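Local coordinates for bifunctional protein PutA (Bdellovibrio bacteriovorus, PDB 5UR2) that probably oxidises L-proline to L-glutamate in two steps, joining a flavin-dependent proline dehydrogenase to an NAD-dependent L-glutamate gamma-semialdehyde dehydrogenase, at residues Q9-S12 with R13-I17; Q380-Y383 with G384-E387; K390-I393 with V394-Y398. All coordinates share one frame; numbering follows the deposited sequence.

Contact 1. Residues Q9-S12 with R13-I17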
loop_
_atom_site.group_PDB
_atom_site.type_symbol
_atom_site.label_atom_id
_atom_site.label_comp_id
_atom_site.label_asym_id
_atom_site.label_seq_id
_atom_site.Cartn_x
_atom_site.Cartn_y
_atom_site.Cartn_z
ATOM N N GLN B 9 54.897 -29.119 -8.453
ATOM C CA GLN B 9 56.118 -28.564 -7.871
ATOM C C GLN B 9 55.814 -27.383 -6.956
ATOM O O GLN B 9 56.507 -27.174 -5.953
ATOM C CB GLN B 9 57.083 -28.137 -8.965
ATOM C CG GLN B 9 57.367 -29.213 -9.996
ATOM C CD GLN B 9 58.475 -28.823 -10.963
ATOM O OE1 GLN B 9 59.459 -28.181 -10.583
ATOM N NE2 GLN B 9 58.318 -29.214 -12.222
ATOM N N ILE B 10 54.792 -26.595 -7.288
ATOM C CA ILE B 10 54.382 -25.509 -6.403
ATOM C C ILE B 10 53.861 -26.074 -5.080
ATOM O O ILE B 10 54.257 -25.627 -3.997
ATOM C CB ILE B 10 53.351 -24.613 -7.109
ATOM C CG1 ILE B 10 54.034 -23.892 -8.276
ATOM C CG2 ILE B 10 52.741 -23.612 -6.135
ATOM C CD1 ILE B 10 53.094 -23.141 -9.162
ATOM N N VAL B 11 53.002 -27.099 -5.151
ATOM C CA VAL B 11 52.494 -27.729 -3.931
ATOM C C VAL B 11 53.646 -28.211 -3.057
ATOM O O VAL B 11 53.610 -28.070 -1.826
ATOM C CB VAL B 11 51.519 -28.872 -4.271
ATOM C CG1 VAL B 11 51.227 -29.722 -3.034
ATOM C CG2 VAL B 11 50.227 -28.302 -4.809
ATOM N N SER B 12 54.680 -28.790 -3.675
ATOM C CA SER B 12 55.840 -29.259 -2.916
ATOM C C SER B 12 56.540 -28.114 -2.194
ATOM O O SER B 12 56.958 -28.263 -1.039
ATOM C CB SER B 12 56.820 -29.990 -3.840
ATOM O OG SER B 12 56.216 -31.145 -4.382
ATOM N N ARG B 13 56.732 -26.981 -2.875
ATOM C CA ARG B 13 57.391 -25.852 -2.229
ATOM C C ARG B 13 56.571 -25.339 -1.052
ATOM O O ARG B 13 57.127 -25.007 0.003
ATOM C CB ARG B 13 57.648 -24.738 -3.240
ATOM C CG ARG B 13 58.333 -23.530 -2.633
ATOM C CD ARG B 13 59.689 -23.933 -2.087
ATOM N NE ARG B 13 60.472 -24.655 -3.083
ATOM C CZ ARG B 13 61.276 -24.082 -3.972
ATOM N NH1 ARG B 13 61.424 -22.761 -3.980
ATOM N NH2 ARG B 13 61.942 -24.836 -4.847
ATOM N N GLY B 14 55.244 -25.274 -1.215
ATOM C CA GLY B 14 54.391 -24.852 -0.116
ATOM C C GLY B 14 54.452 -25.799 1.068
ATOM O O GLY B 14 54.437 -25.366 2.226
ATOM N N GLU B 15 54.559 -27.104 0.797
ATOM C CA GLU B 15 54.675 -28.072 1.883
ATOM C C GLU B 15 55.973 -27.882 2.658
ATOM O O GLU B 15 55.986 -28.001 3.889
ATOM C CB GLU B 15 54.578 -29.496 1.332
ATOM C CG GLU B 15 53.182 -29.877 0.850
ATOM C CD GLU B 15 53.141 -31.258 0.209
ATOM O OE1 GLU B 15 54.220 -31.844 0.005
ATOM O OE2 GLU B 15 52.031 -31.757 -0.084
ATOM N N GLU B 16 57.073 -27.568 1.960
ATOM C CA GLU B 16 58.323 -27.272 2.656
ATOM C C GLU B 16 58.183 -26.049 3.548
ATOM O O GLU B 16 58.607 -26.073 4.709
ATOM C CB GLU B 16 59.453 -27.052 1.653
ATOM C CG GLU B 16 60.756 -26.573 2.290
ATOM C CD GLU B 16 61.821 -26.204 1.257
ATOM O OE1 GLU B 16 61.601 -26.473 0.050
ATOM O OE2 GLU B 16 62.880 -25.668 1.659
ATOM N N ILE B 17 57.547 -24.989 3.036
ATOM C CA ILE B 17 57.402 -23.753 3.803
ATOM C C ILE B 17 56.585 -23.999 5.063
ATOM O O ILE B 17 56.952 -23.549 6.155
ATOM C CB ILE B 17 56.780 -22.649 2.920
ATOM C CG1 ILE B 17 57.774 -22.214 1.835
ATOM C CG2 ILE B 17 56.284 -21.479 3.764
ATOM C CD1 ILE B 17 57.166 -21.288 0.794
#
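Four successive i to i+4 backbone hydrogen bonds, Arg13 N to Gln9 O, Gly14 N to Ile10 O, Glu15 N to Val11 O and Glu16 N to Ser12 O, all 3.0 to 3.1 Å long, make residues 9-17 two turns of regular alpha-helix within helix 6-22. The side chains add one touch along the axis: Val11 CG1 lies 3.7 Å from Glu15 OE2, the two groups crossing at a slant. That methyl stands anti to the backbone N of Val11 (chi1 168°), while the extended chain of Glu15 passes Val11 O with its CG at 3.3 Å. The Glu15 side chain also packs on Met440 and Leu444 of helix 440-444. On another side, Arg13 is bent at chi2 and chi3, which brings NE to 3.8 Å from Glu16 OE1. This salt bridge is long, and the oxygen sits well out of the guanidinium plane with no N-H aimed at it, so only the charges attract. Arg13 NH1 has its salt bridge with Glu368, and Gln9 OE1 accepts from Lys369; both partners lie on helix 357-369, against which Ile10 also packs. Ser12 OG bonds back to Ser8 O. The chemistry therefore divides: backbone bonds do the holding between the two segments, with Val11 against Glu15 as a minor touch, whereas Arg13 and Gln9 tie this helix to helix 357-369 of the proline dehydrogenase barrel.

Contact 2. Residues Q380-Y383 with G384-E387. With P5F (N-propargylglycine-modified flavin adenine dinucleotide), chain F.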
loop_
_atom_site.group_PDB
_atom_site.type_symbol
_atom_site.label_atom_id
_atom_site.label_comp_id
_atom_site.label_asym_id
_atom_site.label_seq_id
_atom_site.Cartn_x
_atom_site.Cartn_y
_atom_site.Cartn_z
ATOM N N GLN B 380 57.096 -9.043 0.460
ATOM C CA GLN B 380 56.667 -7.992 1.375
ATOM C C GLN B 380 55.459 -8.447 2.175
ATOM O O GLN B 380 54.576 -9.139 1.657
ATOM C CB GLN B 380 56.372 -6.679 0.618
ATOM C CG GLN B 380 57.572 -6.140 -0.176
ATOM C CD GLN B 380 57.326 -4.765 -0.809
ATOM O OE1 GLN B 380 56.301 -4.131 -0.563
ATOM N NE2 GLN B 380 58.279 -4.302 -1.619
ATOM N N MET B 381 55.457 -8.080 3.457
ATOM C CA MET B 381 54.389 -8.409 4.386
ATOM C C MET B 381 54.200 -7.250 5.350
ATOM O O MET B 381 55.110 -6.453 5.572
ATOM C CB MET B 381 54.700 -9.671 5.193
ATOM C CG MET B 381 54.803 -10.936 4.390
ATOM S SD MET B 381 55.121 -12.328 5.487
ATOM C CE MET B 381 55.403 -13.609 4.273
ATOM N N LEU B 382 53.020 -7.190 5.962
ATOM C CA LEU B 382 52.729 -6.129 6.912
ATOM C C LEU B 382 53.442 -6.392 8.234
ATOM O O LEU B 382 53.571 -7.542 8.670
ATOM C CB LEU B 382 51.227 -6.008 7.141
ATOM C CG LEU B 382 50.317 -5.763 5.940
ATOM C CD1 LEU B 382 48.902 -5.707 6.442
ATOM C CD2 LEU B 382 50.657 -4.476 5.200
ATOM N N TYR B 383 53.928 -5.318 8.860
ATOM C CA TYR B 383 54.501 -5.426 10.200
ATOM C C TYR B 383 53.509 -6.083 11.164
ATOM O O TYR B 383 52.311 -5.776 11.151
ATOM C CB TYR B 383 54.918 -4.031 10.690
ATOM C CG TYR B 383 55.355 -3.954 12.137
ATOM C CD1 TYR B 383 56.631 -4.355 12.538
ATOM C CD2 TYR B 383 54.483 -3.465 13.104
ATOM C CE1 TYR B 383 57.017 -4.277 13.872
ATOM C CE2 TYR B 383 54.853 -3.385 14.432
ATOM C CZ TYR B 383 56.114 -3.792 14.810
ATOM O OH TYR B 383 56.447 -3.695 16.131
ATOM N N GLY B 384 54.006 -7.036 11.963
ATOM C CA GLY B 384 53.188 -7.729 12.941
ATOM C C GLY B 384 52.322 -8.860 12.409
ATOM O O GLY B 384 51.703 -9.566 13.211
ATOM N N MET B 385 52.261 -9.061 11.095
ATOM C CA MET B 385 51.437 -10.089 10.472
ATOM C C MET B 385 52.301 -11.277 10.083
ATOM O O MET B 385 53.448 -11.107 9.664
ATOM C CB MET B 385 50.726 -9.562 9.218
ATOM C CG MET B 385 49.493 -8.754 9.482
ATOM S SD MET B 385 48.268 -9.739 10.348
ATOM C CE MET B 385 47.922 -10.925 9.086
ATOM N N ALA B 386 51.748 -12.482 10.234
ATOM C CA ALA B 386 52.334 -13.688 9.642
ATOM C C ALA B 386 53.767 -13.917 10.106
ATOM O O ALA B 386 54.634 -14.313 9.325
ATOM C CB ALA B 386 52.277 -13.635 8.111
ATOM N N GLU B 387 54.017 -13.673 11.391
ATOM C CA GLU B 387 55.346 -13.890 11.972
ATOM C C GLU B 387 55.957 -15.252 11.649
ATOM O O GLU B 387 57.145 -15.298 11.283
ATOM C CB GLU B 387 55.265 -13.675 13.490
ATOM C CG GLU B 387 55.293 -12.212 13.878
ATOM C CD GLU B 387 56.408 -11.466 13.175
ATOM O OE1 GLU B 387 57.571 -11.915 13.307
ATOM O OE2 GLU B 387 56.119 -10.459 12.477
HETATM P PA P5F F . 44.959 -13.662 0.902
HETATM O O1A P5F F . 45.629 -14.802 0.064
HETATM O O2A P5F F . 44.085 -14.053 1.987
HETATM O O5B P5F F . 44.044 -12.754 0.126
HETATM C C5B P5F F . 43.054 -11.901 0.689
HETATM C C4B P5F F . 42.601 -10.907 -0.390
HETATM O O4B P5F F . 41.789 -11.484 -1.384
HETATM C C3B P5F F . 41.814 -9.715 0.074
HETATM O O3B P5F F . 42.606 -8.745 0.646
HETATM C C2B P5F F . 41.170 -9.254 -1.171
HETATM O O2B P5F F . 42.074 -8.498 -1.901
HETATM C C1B P5F F . 40.904 -10.526 -1.894
HETATM N N9A P5F F . 39.565 -11.033 -1.734
HETATM C C8A P5F F . 38.911 -11.358 -0.553
HETATM N N7A P5F F . 37.690 -11.816 -0.855
HETATM C C5A P5F F . 37.508 -11.821 -2.239
HETATM C C6A P5F F . 36.465 -12.160 -3.098
HETATM N N6A P5F F . 35.224 -12.665 -2.582
HETATM N N1A P5F F . 36.605 -12.022 -4.431
HETATM C C2A P5F F . 37.754 -11.557 -4.965
HETATM N N3A P5F F . 38.783 -11.188 -4.148
HETATM C C4A P5F F . 38.702 -11.308 -2.817
HETATM N N1 P5F F . 46.386 -3.095 -0.772
HETATM C C2 P5F F . 45.991 -2.061 -1.698
HETATM O O2 P5F F . 44.762 -2.169 -2.309
HETATM N N3 P5F F . 46.856 -0.955 -1.983
HETATM C C4 P5F F . 48.127 -0.818 -1.374
HETATM O O4 P5F F . 48.922 0.289 -1.699
HETATM C C4X P5F F . 48.542 -1.904 -0.389
HETATM N N5 P5F F . 49.768 -1.797 0.399
HETATM C C5X P5F F . 50.284 -3.059 0.963
HETATM C C6 P5F F . 51.738 -3.189 1.289
HETATM C C7 P5F F . 52.252 -4.427 1.749
HETATM C C7M P5F F . 53.725 -4.545 2.074
HETATM C C8 P5F F . 51.391 -5.556 1.903
HETATM C C8M P5F F . 51.904 -6.889 2.385
HETATM C C9 P5F F . 50.015 -5.443 1.594
HETATM C C9A P5F F . 49.466 -4.143 1.113
HETATM N N10 P5F F . 48.045 -4.036 0.774
HETATM C C10 P5F F . 47.679 -2.978 -0.126
HETATM C "C1'" P5F F . 47.045 -5.061 1.161
HETATM C "C2'" P5F F . 47.014 -6.245 0.194
HETATM O "O2'" P5F F . 46.509 -5.813 -1.012
HETATM C "C3'" P5F F . 46.206 -7.451 0.676
HETATM O "O3'" P5F F . 44.891 -7.065 0.826
HETATM C "C4'" P5F F . 46.665 -8.048 1.999
HETATM O "O4'" P5F F . 48.025 -7.804 2.108
HETATM C "C5'" P5F F . 46.291 -9.526 2.223
HETATM O "O5'" P5F F . 46.415 -10.330 1.066
HETATM P P P5F F . 47.015 -11.836 1.028
HETATM O O1P P5F F . 47.707 -12.321 -0.303
HETATM O O2P P5F F . 47.882 -11.823 2.343
HETATM O O3P P5F F . 45.802 -12.723 1.689
HETATM C C21 P5F F . 48.944 0.236 1.826
HETATM C C22 P5F F . 49.467 -0.756 1.073
HETATM C C23 P5F F . 48.472 1.557 1.194
#
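A type II beta turn from Leu382 to Met385 closes this buried local contact, where the chain leaves strand 379-382 for helix 387-395. Its single hydrogen bond, Met385 N to Leu382 O, is 3.1 Å long with an N-H...O angle of 159°, and the donor stands above the carbonyl plane, 44° out of it. Gly384 takes the third position with positive phi (81°), as a type II turn has there. Leu382 CB meets Met385 CG at 4.0 Å across the turn, and just outside it the extended Met381 brings SD to 4.1 Å from Ala386 CB. The Tyr383 side chain sets off away from the following residues, yet Gly384 N lies obliquely to its ring, 3.4 Å from CG. The strand is the seventh of the eight parallel strands of the TIM-type barrel of proline dehydrogenase, and its C-terminal end borders the modified flavin. Leu382 CD2 rests 3.5 Å from C8 of the flavin and also approaches C9, while the methyl C8M comes within 3.5 Å of Met381 CA. Gln380 borders the other methyl, C7M, with its CB and OE1 both at 3.7 Å. Leu382 N donates to NE2 of His355, in the loop after strand 349-353. Ala386 occupies the N-cap position of helix 387-395.

Contact 3. Residues K390-I393 with V394-Y398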
loop_
_atom_site.group_PDB
_atom_site.type_symbol
_atom_site.label_atom_id
_atom_site.label_comp_id
_atom_site.label_asym_id
_atom_site.label_seq_id
_atom_site.Cartn_x
_atom_site.Cartn_y
_atom_site.Cartn_z
ATOM N N LYS B 390 56.800 -15.121 7.797
ATOM C CA LYS B 390 57.846 -14.119 7.589
ATOM C C LYS B 390 59.230 -14.655 7.939
ATOM O O LYS B 390 60.181 -14.542 7.152
ATOM C CB LYS B 390 57.528 -12.891 8.448
ATOM C CG LYS B 390 58.119 -11.565 7.995
ATOM C CD LYS B 390 57.679 -10.451 8.953
ATOM C CE LYS B 390 56.212 -10.043 8.736
ATOM N NZ LYS B 390 55.692 -9.056 9.744
ATOM N N LYS B 391 59.364 -15.225 9.141
ATOM C CA LYS B 391 60.660 -15.729 9.579
ATOM C C LYS B 391 61.152 -16.841 8.663
ATOM O O LYS B 391 62.339 -16.895 8.326
ATOM C CB LYS B 391 60.556 -16.218 11.023
ATOM C CG LYS B 391 61.765 -16.975 11.534
ATOM C CD LYS B 391 62.864 -16.052 12.007
ATOM C CE LYS B 391 63.812 -16.790 12.953
ATOM N NZ LYS B 391 64.186 -18.137 12.426
ATOM N N THR B 392 60.240 -17.722 8.232
ATOM C CA THR B 392 60.615 -18.822 7.346
ATOM C C THR B 392 61.157 -18.307 6.015
ATOM O O THR B 392 62.189 -18.789 5.533
ATOM C CB THR B 392 59.413 -19.746 7.125
ATOM O OG1 THR B 392 59.043 -20.363 8.364
ATOM C CG2 THR B 392 59.747 -20.836 6.115
ATOM N N ILE B 393 60.486 -17.315 5.419
ATOM C CA ILE B 393 60.949 -16.737 4.156
ATOM C C ILE B 393 62.368 -16.208 4.291
ATOM O O ILE B 393 63.194 -16.364 3.381
ATOM C CB ILE B 393 60.000 -15.617 3.686
ATOM C CG1 ILE B 393 58.582 -16.131 3.461
ATOM C CG2 ILE B 393 60.537 -14.978 2.427
ATOM C CD1 ILE B 393 58.470 -17.139 2.366
ATOM N N VAL B 394 62.666 -15.546 5.412
ATOM C CA VAL B 394 64.011 -15.020 5.638
ATOM C C VAL B 394 65.012 -16.161 5.765
ATOM O O VAL B 394 66.115 -16.102 5.205
ATOM C CB VAL B 394 64.025 -14.107 6.880
ATOM C CG1 VAL B 394 65.444 -13.642 7.190
ATOM C CG2 VAL B 394 63.095 -12.919 6.685
ATOM N N ASP B 395 64.654 -17.205 6.524
ATOM C CA ASP B 395 65.541 -18.360 6.652
ATOM C C ASP B 395 65.840 -18.983 5.296
ATOM O O ASP B 395 66.949 -19.479 5.074
ATOM C CB ASP B 395 64.933 -19.419 7.574
ATOM C CG ASP B 395 64.855 -18.973 9.026
ATOM O OD1 ASP B 395 65.624 -18.065 9.427
ATOM O OD2 ASP B 395 64.029 -19.557 9.768
ATOM N N MET B 396 64.881 -18.952 4.371
ATOM C CA MET B 396 65.112 -19.541 3.059
ATOM C C MET B 396 65.984 -18.664 2.173
ATOM O O MET B 396 66.229 -19.026 1.013
ATOM C CB MET B 396 63.768 -19.837 2.390
ATOM C CG MET B 396 63.038 -20.976 3.089
ATOM S SD MET B 396 61.322 -21.164 2.612
ATOM C CE MET B 396 61.475 -21.725 0.914
ATOM N N GLY B 397 66.433 -17.519 2.686
ATOM C CA GLY B 397 67.386 -16.673 2.005
ATOM C C GLY B 397 66.800 -15.545 1.189
ATOM O O GLY B 397 67.559 -14.847 0.511
ATOM N N TYR B 398 65.489 -15.331 1.240
ATOM C CA TYR B 398 64.852 -14.323 0.402
ATOM C C TYR B 398 64.826 -12.973 1.110
ATOM O O TYR B 398 64.826 -12.892 2.344
ATOM C CB TYR B 398 63.431 -14.744 0.039
ATOM C CG TYR B 398 63.331 -15.939 -0.891
ATOM C CD1 TYR B 398 63.399 -15.786 -2.272
ATOM C CD2 TYR B 398 63.143 -17.224 -0.384
ATOM C CE1 TYR B 398 63.288 -16.888 -3.126
ATOM C CE2 TYR B 398 63.037 -18.331 -1.228
ATOM C CZ TYR B 398 63.112 -18.158 -2.597
ATOM O OH TYR B 398 63.005 -19.256 -3.431
#
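Lys391 and Asp395 meet one turn apart on the last part of helix 387-395, where Lys391 NZ donates to Asp395 OD2 at 3.0 Å in a salt bridge. The bond uses the syn lone pair of OD2; a second, weak one runs from NZ to OD1. Bends at chi2 and chi4 swing the ammonium back toward the carboxylate, and the two chains cross at an angle. Gln24 binds both partners, its NE2 giving to Asp395 OD2 and its OE1 taking a weak bond from Lys391 NZ. Gln24 NE2 also reaches Thr392 OG1, which bonds as well to Pro388 O. The buried ammonium of Lys390 is met by carboxylates of Glu402 and Glu387, an arrangement that would be expected to keep it charged.

Along the backbone, Val394 N and Asp395 N give regular helical bonds to Lys390 O and Lys391 O. Met396 N donates to Thr392 O at 2.9 Å, and weakly to Ile393 O. Ile393 O also receives a weak bond from Tyr398 N at 3.3 Å, while Gly397 N turns back to Val394 O (2.9 Å). Val394 O additionally accepts from Gln181 NE2, as does Tyr398 O. Side chains pack beside these bonds: Thr392 and Met396 lie side by side, CG2 3.9 Å from SD, and Ile393 CG2 touches Tyr398 CB at 3.8 Å. The Tyr398 ring presents its edge, in plane, to Ile393 O, and packs edge-to-face with Phe379. Gly397, with phi 95°, reverses the chain at the helix end: a Schellman motif, here leading from helix 387-395 into strand 400-406 of a beta-alpha-beta unit in the barrel.

How the contacts relate
The contacts lie at increasing distance from the flavin. Contact 2 touches the modified FAD directly, whereas the side chain of Lys390 in contact 3 is about 8 Å from it and that of Ile10 in contact 1 about 13 Å. Contacts 2 and 3, with centres 12 Å apart, belong to consecutive elements of one beta-alpha-beta unit and are joined by Lys390 NZ, 2.8 Å from Leu382 O in a probable hydrogen bond. Contacts 1 and 3, centres 14 Å apart, meet by packing: Ile17 CG1 lies 3.8 Å from Met396 SD, linking the N-terminal helix to the barrel. Contacts 1 and 2 do not touch, their nearest atoms being about 8 Å apart.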